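Putative acyl-[acyl-carrier-protein] desaturase DesA2 (Mycobacterium tuberculosis, PDB 1ZA0) may desaturate acyl chains carried on acyl carrier protein in mycobacterial fatty acid biosynthesis, as a helical-bundle enzyme of the di-iron desaturase family. Local coordinates at residues A[15-19]-A[94-98]; A[31-35]-A[109-113]; A[157-161]-A[253-258]. One frame throughout, in Å; residues are numbered along the deposited sequence.

The three contacts join different parts of a desaturase helical bundle. Interactions 1 and 2 share helix 95-121: residues 94-98 at its start meet helix 9-27, and residues 109-113 further along meet the loop that follows. Their segments alternate along the chain, laying the N-terminal helix and loop along one helix, with contact centres about 24 Å apart. Interaction 3 comes later and joins helix 148-172 to helix 247-260, on the other side of the chain's centre from interaction 2, about 25 Å between centres. Helix 95-121 carries His110, a probable iron ligand, and helix 148-172 carries Glu159, which binds manganese here, so both contacts lie on helices that furnish the metal site.

Interaction 1: A[15-19]-A[94-98]; sequences EPVVE and DWWGR
The indole of Trp95 has the aliphatic part of Glu19 over one face and the carboxylate oxygen OE2 of Glu15 at an edge, near the ring plane. Above that face the CB of Glu19 stands 3.7 Å from the centroid of the five-membered ring of Trp95, almost exactly on its normal, a CH-pi contact. Glu19 CG comes down 3.5 Å from Trp95 CE2, nearer the rim. With CG anti to the backbone N (chi1 173°) and the chain extended beyond it, Glu19 runs out across the indole, and its carboxylate lies stacked on the ring, the two planes only 17° apart. The side chain of Glu15 instead bends at chi2 (80°) and reaches the start of helix 95-121. There the backbone N of Trp95 donates a hydrogen bond of 2.9 Å to Glu15 OE2, meeting the oxygen on its syn side but tilted out of the carboxylate plane. Glu15 OE2 also lies 3.3 Å from Trp95 CB. Val18 points at the other helix and sets its CG1 against the backbone, 3.4 Å from Trp96 N, and against the CB atoms of Trp95 and Trp96. This is helix-to-helix packing near the surface, joining helix 9-27 to the first turn of helix 95-121; Val18 and Trp96 also touch Leu199 of helix 176-206, which places the contact against the bundle. Asp94 brings a second carboxylate close, its OD1 3.5 Å from Glu15 OE2. Two negative groups this near would be expected to raise the proton affinity of one of them, whereas the N-H of Trp95 and the positive end of the helix dipole probably favour charged Glu15. One hydrogen bond thus holds Glu15 at the helix start, Asp94 probably working against it, and the rest is largely carbon packing.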
loop_
_atom_site.group_PDB
_atom_site.type_symbol
_atom_site.label_atom_id
_atom_site.label_comp_id
_atom_site.label_asym_id
_atom_site.label_seq_id
_atom_site.Cartn_x
_atom_site.Cartn_y
_atom_site.Cartn_z
ATOM N N GLU A 15 -24.559 -0.552 -0.660
ATOM C CA GLU A 15 -24.632 0.268 0.530
ATOM C C GLU A 15 -24.723 -0.505 1.822
ATOM O O GLU A 15 -24.079 -0.122 2.781
ATOM C CB GLU A 15 -25.755 1.352 0.428
ATOM C CG GLU A 15 -25.580 2.498 1.423
ATOM C CD GLU A 15 -24.549 3.628 1.072
ATOM O OE1 GLU A 15 -23.744 3.552 0.079
ATOM O OE2 GLU A 15 -24.540 4.620 1.849
ATOM N N PRO A 16 -25.481 -1.598 1.869
ATOM C CA PRO A 16 -25.546 -2.392 3.089
ATOM C C PRO A 16 -24.163 -3.043 3.407
ATOM O O PRO A 16 -23.843 -3.221 4.582
ATOM C CB PRO A 16 -26.577 -3.493 2.742
ATOM C CG PRO A 16 -27.272 -2.997 1.532
ATOM C CD PRO A 16 -26.246 -2.227 0.780
ATOM N N VAL A 17 -23.408 -3.356 2.364
ATOM C CA VAL A 17 -22.080 -3.968 2.524
ATOM C C VAL A 17 -21.027 -2.918 3.002
ATOM O O VAL A 17 -20.226 -3.172 3.917
ATOM C CB VAL A 17 -21.621 -4.653 1.243
ATOM C CG1 VAL A 17 -20.208 -5.366 1.458
ATOM C CG2 VAL A 17 -22.626 -5.706 0.804
ATOM N N VAL A 18 -21.113 -1.713 2.447
ATOM C CA VAL A 18 -20.265 -0.599 2.865
ATOM C C VAL A 18 -20.538 -0.313 4.297
ATOM O O VAL A 18 -19.606 -0.164 5.113
ATOM C CB VAL A 18 -20.484 0.611 1.905
ATOM C CG1 VAL A 18 -19.729 1.836 2.317
ATOM C CG2 VAL A 18 -20.053 0.237 0.530
ATOM N N GLU A 19 -21.841 -0.312 4.680
ATOM C CA GLU A 19 -22.195 0.004 6.059
ATOM C C GLU A 19 -21.662 -1.005 7.019
ATOM O O GLU A 19 -21.172 -0.671 8.105
ATOM C CB GLU A 19 -23.764 0.100 6.188
ATOM C CG GLU A 19 -24.268 0.268 7.621
ATOM C CD GLU A 19 -25.799 0.499 7.755
ATOM O OE1 GLU A 19 -26.564 0.325 6.780
ATOM O OE2 GLU A 19 -26.227 0.796 8.866
ATOM N N ASP A 94 -23.725 9.446 2.743
ATOM C CA ASP A 94 -23.290 8.227 2.064
ATOM C C ASP A 94 -22.311 7.446 2.998
ATOM O O ASP A 94 -21.321 8.012 3.503
ATOM C CB ASP A 94 -22.582 8.583 0.748
ATOM C CG ASP A 94 -22.933 7.628 -0.403
ATOM O OD1 ASP A 94 -24.102 7.221 -0.485
ATOM O OD2 ASP A 94 -22.124 7.258 -1.296
ATOM N N TRP A 95 -22.622 6.180 3.272
ATOM C CA TRP A 95 -21.677 5.299 3.952
ATOM C C TRP A 95 -20.367 5.219 3.135
ATOM O O TRP A 95 -19.282 5.228 3.713
ATOM C CB TRP A 95 -22.280 3.908 4.189
ATOM C CG TRP A 95 -23.207 3.861 5.372
ATOM C CD1 TRP A 95 -24.595 3.860 5.342
ATOM C CD2 TRP A 95 -22.843 3.829 6.753
ATOM N NE1 TRP A 95 -25.087 3.826 6.624
ATOM C CE2 TRP A 95 -24.045 3.803 7.508
ATOM C CE3 TRP A 95 -21.617 3.792 7.440
ATOM C CZ2 TRP A 95 -24.060 3.746 8.892
ATOM C CZ3 TRP A 95 -21.628 3.758 8.822
ATOM C CH2 TRP A 95 -22.851 3.720 9.540
ATOM N N TRP A 96 -20.479 5.163 1.810
ATOM C CA TRP A 96 -19.333 5.106 0.938
ATOM C C TRP A 96 -18.461 6.321 1.068
ATOM O O TRP A 96 -17.236 6.203 0.981
ATOM C CB TRP A 96 -19.750 4.904 -0.516
ATOM C CG TRP A 96 -18.682 5.040 -1.569
ATOM C CD1 TRP A 96 -18.509 6.115 -2.435
ATOM C CD2 TRP A 96 -17.657 4.087 -1.922
ATOM N NE1 TRP A 96 -17.431 5.894 -3.260
ATOM C CE2 TRP A 96 -16.892 4.659 -2.978
ATOM C CE3 TRP A 96 -17.258 2.857 -1.414
ATOM C CZ2 TRP A 96 -15.781 4.001 -3.555
ATOM C CZ3 TRP A 96 -16.183 2.185 -2.016
ATOM C CH2 TRP A 96 -15.454 2.759 -3.067
ATOM N N GLY A 97 -19.072 7.492 1.251
ATOM C CA GLY A 97 -18.286 8.710 1.369
ATOM C C GLY A 97 -17.547 8.710 2.688
ATOM O O GLY A 97 -16.441 9.243 2.815
ATOM N N ARG A 98 -18.208 8.143 3.670
ATOM C CA ARG A 98 -17.665 7.969 4.991
ATOM C C ARG A 98 -16.425 7.025 4.849
ATOM O O ARG A 98 -15.383 7.340 5.357
ATOM C CB ARG A 98 -18.711 7.405 5.961
ATOM C CG ARG A 98 -19.473 8.434 6.774
ATOM C CD ARG A 98 -20.378 7.814 7.855
#

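Interaction 2: A[31-35]-A[109-113]; sequences IWFAH and LHAIA. With EDO (1,2-ethanediol), chain C.
The backbone of Trp32 grips one hydroxyl of a bound 1,2-ethanediol, probably from the crystallisation liquor: Trp32 N donates to EDO O1 over 3.0 Å at 163°, and the same hydroxyl donates back to Trp32 O at 3.1 Å; the diol is also hydrogen-bonded to Asp188 OD1. In this ferritin-like helical bundle the loop after helix 9-27 lies against helix 95-121; no hydrogen bond joins the two segments, and the contact is apolar packing. Leu109 puts its CD2 over the centre of the six-membered ring of Trp32, a CH-pi contact 3.8 Å from the centroid. Trp32 CG sits between its backbone N and carbonyl carbon (chi1 63°), which brings the end of the indole to the helix, with its face under Leu109 CD2. At the ring edge, Trp32 CZ2 meets His110 CD2 at 3.7 Å, the two side chains crossing at about a right angle. Asp188 OD2 accepts a hydrogen bond from Trp32 NE1 and is hydrogen-bonded to His110 NE2; His110, probably an iron ligand, also bonds Lys76 through ND1, and its side chain stays about 5 Å from the manganese. Further on, Ala34 CB fits beside Ile112 CG2 and rests 3.6 Å from Ala113 CB.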
loop_
_atom_site.group_PDB
_atom_site.type_symbol
_atom_site.label_atom_id
_atom_site.label_comp_id
_atom_site.label_asym_id
_atom_site.label_seq_id
_atom_site.Cartn_x
_atom_site.Cartn_y
_atom_site.Cartn_z
ATOM N N ILE A 31 -6.192 3.007 16.859
ATOM C CA ILE A 31 -5.720 4.228 16.201
ATOM C C ILE A 31 -4.310 4.486 16.607
ATOM O O ILE A 31 -3.990 4.333 17.724
ATOM C CB ILE A 31 -6.668 5.441 16.563
ATOM C CG1 ILE A 31 -8.070 5.217 15.993
ATOM C CG2 ILE A 31 -6.159 6.812 16.079
ATOM C CD1 ILE A 31 -8.124 4.696 14.591
ATOM N N TRP A 32 -3.465 4.808 15.645
ATOM C CA TRP A 32 -2.084 5.252 15.908
ATOM C C TRP A 32 -1.836 6.612 15.237
ATOM O O TRP A 32 -2.589 7.027 14.377
ATOM C CB TRP A 32 -1.086 4.197 15.423
ATOM C CG TRP A 32 -1.081 3.924 13.956
ATOM C CD1 TRP A 32 -1.956 3.149 13.249
ATOM C CD2 TRP A 32 -0.074 4.331 13.012
ATOM N NE1 TRP A 32 -1.582 3.073 11.920
ATOM C CE2 TRP A 32 -0.428 3.791 11.746
ATOM C CE3 TRP A 32 1.091 5.110 13.108
ATOM C CZ2 TRP A 32 0.312 4.009 10.611
ATOM C CZ3 TRP A 32 1.825 5.316 11.986
ATOM C CH2 TRP A 32 1.426 4.787 10.733
ATOM N N PHE A 33 -0.784 7.312 15.698
ATOM C CA PHE A 33 -0.399 8.631 15.191
ATOM C C PHE A 33 1.009 8.539 14.635
ATOM O O PHE A 33 1.840 7.884 15.214
ATOM C CB PHE A 33 -0.504 9.652 16.336
ATOM C CG PHE A 33 -1.866 9.728 16.919
ATOM C CD1 PHE A 33 -2.856 10.481 16.290
ATOM C CD2 PHE A 33 -2.193 9.030 18.101
ATOM C CE1 PHE A 33 -4.151 10.524 16.831
ATOM C CE2 PHE A 33 -3.505 9.058 18.614
ATOM C CZ PHE A 33 -4.462 9.806 17.989
ATOM N N ALA A 34 1.203 9.112 13.447
ATOM C CA ALA A 34 2.456 9.169 12.771
ATOM C C ALA A 34 3.547 9.712 13.728
ATOM O O ALA A 34 4.655 9.144 13.788
ATOM C CB ALA A 34 2.300 10.079 11.497
ATOM N N HIS A 35 3.233 10.783 14.456
ATOM C CA HIS A 35 4.227 11.463 15.293
ATOM C C HIS A 35 4.768 10.573 16.419
ATOM O O HIS A 35 5.841 10.806 16.928
ATOM C CB HIS A 35 3.721 12.810 15.834
ATOM C CG HIS A 35 2.636 12.687 16.847
ATOM N ND1 HIS A 35 1.326 12.994 16.564
ATOM C CD2 HIS A 35 2.656 12.258 18.128
ATOM C CE1 HIS A 35 0.593 12.769 17.640
ATOM N NE2 HIS A 35 1.368 12.289 18.587
ATOM N N LEU A 109 -1.945 9.402 6.533
ATOM C CA LEU A 109 -1.256 9.120 7.770
ATOM C C LEU A 109 0.043 8.324 7.554
ATOM O O LEU A 109 1.078 8.683 8.123
ATOM C CB LEU A 109 -2.178 8.434 8.775
ATOM C CG LEU A 109 -1.486 8.263 10.164
ATOM C CD1 LEU A 109 -1.648 9.528 11.027
ATOM C CD2 LEU A 109 -2.027 7.079 10.866
ATOM N N HIS A 110 -0.009 7.330 6.679
ATOM C CA HIS A 110 1.113 6.515 6.315
ATOM C C HIS A 110 2.194 7.375 5.680
ATOM O O HIS A 110 3.363 7.270 6.075
ATOM C CB HIS A 110 0.692 5.401 5.259
ATOM C CG HIS A 110 -0.342 4.455 5.785
ATOM N ND1 HIS A 110 -1.088 3.613 4.965
ATOM C CD2 HIS A 110 -0.708 4.169 7.066
ATOM C CE1 HIS A 110 -1.875 2.876 5.738
ATOM N NE2 HIS A 110 -1.661 3.191 7.014
ATOM N N ALA A 111 1.794 8.230 4.724
ATOM C CA ALA A 111 2.726 9.132 4.034
ATOM C C ALA A 111 3.400 10.108 5.064
ATOM O O ALA A 111 4.610 10.331 5.017
ATOM C CB ALA A 111 2.001 9.907 2.925
ATOM N N ILE A 112 2.652 10.625 6.030
ATOM C CA ILE A 112 3.243 11.557 6.983
ATOM C C ILE A 112 4.275 10.831 7.832
ATOM O O ILE A 112 5.377 11.358 8.075
ATOM C CB ILE A 112 2.175 12.159 7.913
ATOM C CG1 ILE A 112 1.178 13.057 7.121
ATOM C CG2 ILE A 112 2.829 12.964 8.996
ATOM C CD1 ILE A 112 -0.200 13.214 7.953
ATOM N N ALA A 113 3.892 9.652 8.348
ATOM C CA ALA A 113 4.777 8.880 9.228
ATOM C C ALA A 113 6.104 8.567 8.470
ATOM O O ALA A 113 7.187 8.799 8.984
ATOM C CB ALA A 113 4.155 7.590 9.638
HETATM C C1 EDO C . -4.602 4.748 11.546
HETATM O O1 EDO C . -4.615 5.173 12.877
HETATM C C2 EDO C . -5.479 3.524 11.382
HETATM O O2 EDO C . -5.068 2.441 12.192
#

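Interaction 3: A[157-161]-A[253-258]; sequences FYERC and LISDRI. With MN (manganese (II) ion), chain B.
Arg160 starts with CG opposite its backbone N (chi1 -174°) and stays extended as far as NE, which carries its guanidinium across to helix 247-260; Arg257 leaves in the same way (chi1 179°) but bends at chi2 and chi3, which brings its head to Glu193. The two side chains cross with guanidinium planes 88° apart, and Arg160 NH1 lies 3.6 Å from Arg257 NH1. Both nitrogens form salt bridges with Glu193 OE2, which draws the two heads together. One face of the Arg160 guanidinium lies over backbone atoms of Asp256 and Arg257. Water 1 accepts from Arg160 NH2 and donates to Asp256 OD2 at 2.7 Å, linking two charges too far apart for a salt bridge; Asp256 OD1 is hydrogen-bonded to Gln252 NE2. Beside these, Phe157 CE1 approaches Arg257 CG at 3.7 Å and Ile254 CG2 at 4.0 Å, while Leu253 CD1 sits 3.9 Å from Cys161 SG. Glu159, on another face of its helix, binds manganese through both carboxylate oxygens, with Glu107, Glu189 and His192 completing the protein ligands. Helix 148-172 thus lies between the metal and helix 247-260, with helices 176-206 and 208-221 packing around the contact.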
loop_
_atom_site.group_PDB
_atom_site.type_symbol
_atom_site.label_atom_id
_atom_site.label_comp_id
_atom_site.label_asym_id
_atom_site.label_seq_id
_atom_site.Cartn_x
_atom_site.Cartn_y
_atom_site.Cartn_z
ATOM N N PHE A 157 -6.786 -5.713 -5.308
ATOM C CA PHE A 157 -5.495 -6.258 -5.622
ATOM C C PHE A 157 -4.360 -5.329 -5.144
ATOM O O PHE A 157 -3.318 -5.781 -4.728
ATOM C CB PHE A 157 -5.356 -6.440 -7.115
ATOM C CG PHE A 157 -5.909 -7.704 -7.624
ATOM C CD1 PHE A 157 -5.264 -8.895 -7.377
ATOM C CD2 PHE A 157 -7.075 -7.707 -8.431
ATOM C CE1 PHE A 157 -5.757 -10.088 -7.864
ATOM C CE2 PHE A 157 -7.587 -8.937 -8.945
ATOM C CZ PHE A 157 -6.934 -10.115 -8.641
ATOM N N TYR A 158 -4.559 -4.035 -5.354
ATOM C CA TYR A 158 -3.558 -3.035 -5.084
ATOM C C TYR A 158 -3.306 -2.940 -3.558
ATOM O O TYR A 158 -2.156 -2.924 -3.130
ATOM C CB TYR A 158 -3.994 -1.669 -5.671
ATOM C CG TYR A 158 -3.005 -0.535 -5.393
ATOM C CD1 TYR A 158 -1.880 -0.388 -6.190
ATOM C CD2 TYR A 158 -3.182 0.342 -4.335
ATOM C CE1 TYR A 158 -0.949 0.630 -5.966
ATOM C CE2 TYR A 158 -2.245 1.378 -4.098
ATOM C CZ TYR A 158 -1.122 1.493 -4.913
ATOM O OH TYR A 158 -0.169 2.493 -4.738
ATOM N N GLU A 159 -4.362 -2.968 -2.755
ATOM C CA GLU A 159 -4.218 -3.087 -1.328
ATOM C C GLU A 159 -3.581 -4.387 -0.888
ATOM O O GLU A 159 -2.813 -4.394 0.057
ATOM C CB GLU A 159 -5.534 -2.848 -0.590
ATOM C CG GLU A 159 -6.054 -1.444 -0.788
ATOM C CD GLU A 159 -5.219 -0.460 0.068
ATOM O OE1 GLU A 159 -4.208 -0.924 0.711
ATOM O OE2 GLU A 159 -5.567 0.706 0.170
ATOM N N ARG A 160 -3.839 -5.482 -1.588
ATOM C CA ARG A 160 -3.178 -6.716 -1.217
ATOM C C ARG A 160 -1.664 -6.619 -1.521
ATOM O O ARG A 160 -0.883 -7.073 -0.750
ATOM C CB ARG A 160 -3.772 -7.909 -1.967
ATOM C CG ARG A 160 -3.185 -9.273 -1.487
ATOM C CD ARG A 160 -3.946 -10.478 -2.035
ATOM N NE ARG A 160 -3.622 -11.718 -1.348
ATOM C CZ ARG A 160 -4.344 -12.349 -0.439
ATOM N NH1 ARG A 160 -5.496 -11.879 -0.010
ATOM N NH2 ARG A 160 -3.864 -13.479 0.061
ATOM N N CYS A 161 -1.305 -6.032 -2.657
ATOM C CA CYS A 161 0.095 -5.719 -2.954
ATOM C C CYS A 161 0.735 -4.904 -1.814
ATOM O O CYS A 161 1.823 -5.255 -1.362
ATOM C CB CYS A 161 0.262 -4.942 -4.257
ATOM S SG CYS A 161 -0.265 -5.854 -5.706
ATOM N N LEU A 253 0.527 -13.517 -5.044
ATOM C CA LEU A 253 -0.610 -12.851 -4.339
ATOM C C LEU A 253 -1.823 -12.773 -5.282
ATOM O O LEU A 253 -2.939 -12.829 -4.821
ATOM C CB LEU A 253 -0.280 -11.463 -3.762
ATOM C CG LEU A 253 -0.018 -10.296 -4.688
ATOM C CD1 LEU A 253 -1.319 -9.597 -5.102
ATOM C CD2 LEU A 253 0.951 -9.282 -4.042
ATOM N N ILE A 254 -1.590 -12.632 -6.581
ATOM C CA ILE A 254 -2.681 -12.630 -7.525
ATOM C C ILE A 254 -3.448 -13.983 -7.494
ATOM O O ILE A 254 -4.654 -14.005 -7.486
ATOM C CB ILE A 254 -2.235 -12.361 -8.938
ATOM C CG1 ILE A 254 -1.794 -10.921 -9.122
ATOM C CG2 ILE A 254 -3.432 -12.605 -9.938
ATOM C CD1 ILE A 254 -0.864 -10.731 -10.379
ATOM N N SER A 255 -2.717 -15.088 -7.554
ATOM C CA SER A 255 -3.278 -16.425 -7.342
ATOM C C SER A 255 -4.022 -16.571 -6.017
ATOM O O SER A 255 -5.134 -17.049 -5.997
ATOM C CB SER A 255 -2.149 -17.459 -7.398
ATOM O OG SER A 255 -2.639 -18.772 -7.275
ATOM N N ASP A 256 -3.422 -16.152 -4.918
ATOM C CA ASP A 256 -4.084 -16.184 -3.626
ATOM C C ASP A 256 -5.368 -15.337 -3.559
ATOM O O ASP A 256 -6.301 -15.717 -2.886
ATOM C CB ASP A 256 -3.171 -15.726 -2.496
ATOM C CG ASP A 256 -1.860 -16.516 -2.380
ATOM O OD1 ASP A 256 -1.770 -17.679 -2.843
ATOM O OD2 ASP A 256 -0.869 -15.992 -1.792
ATOM N N ARG A 257 -5.396 -14.189 -4.200
ATOM C CA ARG A 257 -6.553 -13.327 -4.115
ATOM C C ARG A 257 -7.718 -13.964 -4.905
ATOM O O ARG A 257 -8.862 -13.953 -4.467
ATOM C CB ARG A 257 -6.191 -11.948 -4.646
ATOM C CG ARG A 257 -7.278 -10.936 -4.650
ATOM C CD ARG A 257 -7.744 -10.617 -3.300
ATOM N NE ARG A 257 -8.914 -11.413 -2.946
ATOM C CZ ARG A 257 -9.423 -11.445 -1.753
ATOM N NH1 ARG A 257 -8.875 -10.726 -0.763
ATOM N NH2 ARG A 257 -10.518 -12.153 -1.532
ATOM N N ILE A 258 -7.409 -14.515 -6.048
ATOM C CA ILE A 258 -8.437 -15.197 -6.890
ATOM C C ILE A 258 -9.012 -16.367 -6.114
ATOM O O ILE A 258 -10.226 -16.526 -6.041
ATOM C CB ILE A 258 -7.781 -15.652 -8.209
ATOM C CG1 ILE A 258 -7.539 -14.446 -9.084
ATOM C CG2 ILE A 258 -8.673 -16.704 -8.961
ATOM C CD1 ILE A 258 -6.624 -14.676 -10.216
HETATM MN MN MN B . -3.886 1.042 1.810
HETATM O O HOH W 1 -0.894 -13.437 -0.999
HETATM O O HOH W 2 -2.605 1.270 0.075
#